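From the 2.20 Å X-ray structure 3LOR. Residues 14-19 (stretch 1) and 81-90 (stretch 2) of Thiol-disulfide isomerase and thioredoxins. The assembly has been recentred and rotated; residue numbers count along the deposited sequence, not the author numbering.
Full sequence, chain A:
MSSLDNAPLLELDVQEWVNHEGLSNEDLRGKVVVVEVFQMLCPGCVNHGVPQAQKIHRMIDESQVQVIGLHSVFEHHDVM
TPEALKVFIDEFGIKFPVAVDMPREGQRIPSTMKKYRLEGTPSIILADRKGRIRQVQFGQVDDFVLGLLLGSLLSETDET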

# COMPACT_ATOMS: atom_id res chain seq x y z
N VAL A 14 12.30 25.13 -22.95
CA VAL A 14 11.14 24.40 -23.42
C VAL A 14 10.88 24.43 -24.91
O VAL A 14 10.75 25.47 -25.48
CB VAL A 14 9.92 25.00 -22.76
CG1 VAL A 14 8.68 24.41 -23.22
CG2 VAL A 14 10.07 24.97 -21.31
N GLN A 15 10.81 23.28 -25.56
CA GLN A 15 10.36 23.25 -26.94
C GLN A 15 8.90 23.63 -27.11
O GLN A 15 8.58 24.41 -27.96
CB GLN A 15 10.65 21.91 -27.58
CG GLN A 15 9.91 21.60 -28.85
CD GLN A 15 10.29 20.27 -29.44
OE1 GLN A 15 9.87 19.25 -28.99
NE2 GLN A 15 11.09 20.29 -30.46
N GLU A 16 8.01 23.08 -26.31
CA GLU A 16 6.63 23.50 -26.34
C GLU A 16 5.87 23.15 -25.09
O GLU A 16 6.23 22.25 -24.39
CB GLU A 16 5.94 22.88 -27.54
CG GLU A 16 6.05 21.40 -27.57
CD GLU A 16 5.50 20.78 -28.81
OE1 GLU A 16 6.29 20.39 -29.67
OE2 GLU A 16 4.27 20.67 -28.92
N TRP A 17 4.79 23.87 -24.83
CA TRP A 17 3.90 23.52 -23.76
C TRP A 17 2.67 22.81 -24.33
O TRP A 17 1.91 23.33 -25.06
CB TRP A 17 3.49 24.75 -22.98
CG TRP A 17 4.51 25.42 -22.16
CD1 TRP A 17 5.35 26.38 -22.57
CD2 TRP A 17 4.76 25.23 -20.79
NE1 TRP A 17 6.12 26.79 -21.55
CE2 TRP A 17 5.77 26.10 -20.43
CE3 TRP A 17 4.23 24.39 -19.82
CZ2 TRP A 17 6.27 26.17 -19.16
CZ3 TRP A 17 4.70 24.46 -18.60
CH2 TRP A 17 5.72 25.33 -18.26
N VAL A 18 2.57 21.56 -24.01
CA VAL A 18 1.62 20.65 -24.58
C VAL A 18 0.13 20.79 -24.29
O VAL A 18 -0.68 20.52 -25.12
CB VAL A 18 2.11 19.24 -24.39
CG1 VAL A 18 1.03 18.35 -24.11
CG2 VAL A 18 2.91 18.82 -25.57
N ASN A 19 -0.20 21.18 -23.08
CA ASN A 19 -1.54 21.19 -22.55
C ASN A 19 -1.98 22.46 -21.87
O ASN A 19 -2.89 22.44 -21.10
CB ASN A 19 -1.65 20.07 -21.53
CG ASN A 19 -0.81 20.32 -20.29
OD1 ASN A 19 0.14 21.04 -20.31
ND2 ASN A 19 -1.17 19.70 -19.24
N THR A 81 7.17 10.75 -28.59
CA THR A 81 6.95 12.04 -29.18
C THR A 81 5.96 12.87 -28.40
O THR A 81 5.29 12.38 -27.57
CB THR A 81 6.43 11.95 -30.62
OG1 THR A 81 5.15 11.36 -30.62
CG2 THR A 81 7.35 11.14 -31.45
N PRO A 82 5.87 14.13 -28.75
CA PRO A 82 4.91 15.03 -28.16
C PRO A 82 3.49 14.58 -28.41
O PRO A 82 2.69 14.80 -27.56
CB PRO A 82 5.22 16.33 -28.85
CG PRO A 82 6.63 16.27 -29.08
CD PRO A 82 7.00 14.88 -29.31
N GLU A 83 3.19 13.97 -29.54
CA GLU A 83 1.87 13.40 -29.79
C GLU A 83 1.53 12.26 -28.87
O GLU A 83 0.46 12.19 -28.35
CB GLU A 83 1.75 12.94 -31.22
N ALA A 84 2.48 11.38 -28.66
CA ALA A 84 2.35 10.29 -27.71
C ALA A 84 2.19 10.80 -26.29
O ALA A 84 1.47 10.26 -25.53
CB ALA A 84 3.51 9.41 -27.79
N LEU A 85 2.88 11.86 -25.96
CA LEU A 85 2.75 12.50 -24.68
C LEU A 85 1.36 13.04 -24.45
O LEU A 85 0.87 12.98 -23.37
CB LEU A 85 3.73 13.64 -24.57
CG LEU A 85 4.34 14.17 -23.28
CD1 LEU A 85 4.45 15.62 -23.34
CD2 LEU A 85 3.84 13.69 -21.98
N LYS A 86 0.75 13.58 -25.47
CA LYS A 86 -0.58 14.11 -25.34
C LYS A 86 -1.57 13.04 -24.98
O LYS A 86 -2.46 13.28 -24.23
CB LYS A 86 -0.99 14.81 -26.60
CG LYS A 86 -0.63 16.25 -26.62
CD LYS A 86 -0.35 16.70 -28.00
CE LYS A 86 -0.43 18.17 -28.09
NZ LYS A 86 0.11 18.60 -29.37
N VAL A 87 -1.39 11.87 -25.54
CA VAL A 87 -2.16 10.70 -25.19
C VAL A 87 -1.90 10.20 -23.79
O VAL A 87 -2.80 9.82 -23.12
CB VAL A 87 -1.97 9.56 -26.19
CG1 VAL A 87 -2.77 8.42 -25.78
CG2 VAL A 87 -2.35 9.99 -27.54
N PHE A 88 -0.66 10.22 -23.36
CA PHE A 88 -0.32 9.82 -22.03
C PHE A 88 -1.01 10.73 -21.04
O PHE A 88 -1.57 10.28 -20.11
CB PHE A 88 1.19 9.92 -21.87
CG PHE A 88 1.68 9.64 -20.50
CD1 PHE A 88 1.90 8.36 -20.10
CD2 PHE A 88 1.93 10.65 -19.63
CE1 PHE A 88 2.34 8.11 -18.90
CE2 PHE A 88 2.38 10.40 -18.43
CZ PHE A 88 2.59 9.11 -18.05
N ILE A 89 -1.00 12.01 -21.30
CA ILE A 89 -1.58 12.97 -20.42
C ILE A 89 -3.08 12.74 -20.23
O ILE A 89 -3.58 12.82 -19.16
CB ILE A 89 -1.30 14.40 -20.92
CG1 ILE A 89 0.11 14.84 -20.52
CG2 ILE A 89 -2.27 15.35 -20.36
CD1 ILE A 89 0.60 16.03 -21.22
N ASP A 90 -3.78 12.47 -21.30
CA ASP A 90 -5.20 12.18 -21.30
C ASP A 90 -5.57 10.90 -20.57
O ASP A 90 -6.41 10.90 -19.73
CB ASP A 90 -5.63 12.11 -22.75
CG ASP A 90 -7.08 11.78 -22.93
OD1 ASP A 90 -7.94 12.33 -22.24
OD2 ASP A 90 -7.37 10.99 -23.83

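No hydrogen bond or salt bridge joins the two stretches; the contact rests on van der Waals packing, and the 294 Å² it buries, both sides summed, is modest. Most of the apolar packing centres on Val-18, which has 91 Å² covered by the helix, more than any other residue here. Its CA lies 6.9 Å from the CA of Lys-86, the nearest CA pair across the stretches, and its CA-to-CB bond points toward the helix.

Both methyls of Val-18 face the helix: CG1 of Val-18 is 3.7 Å from CD1 of Ile-89, and CG2 of Val-18 is 4.2 Å from CD1 of Leu-85, with CG1 of Val-18 nearly as close to that same Leu-85 CD1, at 4.4 Å. Leu-85 and Ile-89 are four residues apart, about one helical turn, so both can direct CA-to-CB toward the same strip of stretch 1. Both are buried in the assembly, and the branched, compact valine fits against them without any polar group needing a partner. Its chi1 of 143° lies between the usual wells. Ile-89, with chi1 m and chi2 t, extends its CD1 to the valine.

Lys-86 contributes through the aliphatic part of its side chain. Its CA-to-CB bond points sideways, yet the chain comes nearer further out, and its CG lies 3.7 Å from CG1 of Val-18. A long chain of methylenes with a terminal amine suits this exposed site: carbon can pack against the valine while NZ remains at the far end.

At the start of the helix the contacts are looser and mix polar with apolar atoms. CG of Pro-82 is 4.2 Å from OE1 of Glu-16 and 4.4 Å from OE1 of Gln-15. These distances, from a carbon to side-chain oxygens, indicate peripheral packing. Glu-16 (chi1 p, chi2 t) and Gln-15 (chi1 and chi2 t) both direct CA-to-CB toward the helix. The rigid proline ring offers a compact apolar surface, and Pro-82 as a whole has 42 Å² covered by stretch 1; its lack of an N-H costs no bond in the first turn of a helix.

Hydrogen bonding within stretch 2 maintains the scaffold that presents these side chains. Thr-81 occupies the N-cap position: its OG1 accepts from N of Ala-84 at 3.3 Å, a weak but nearly linear bond at 170°. Backbone bonds continue the helix, with N of Leu-85 donating to O of Thr-81 at 2.9 Å and N of Ile-89 to O of Leu-85 at 3.0 Å. The latter directly links two of the residues that pack against Val-18.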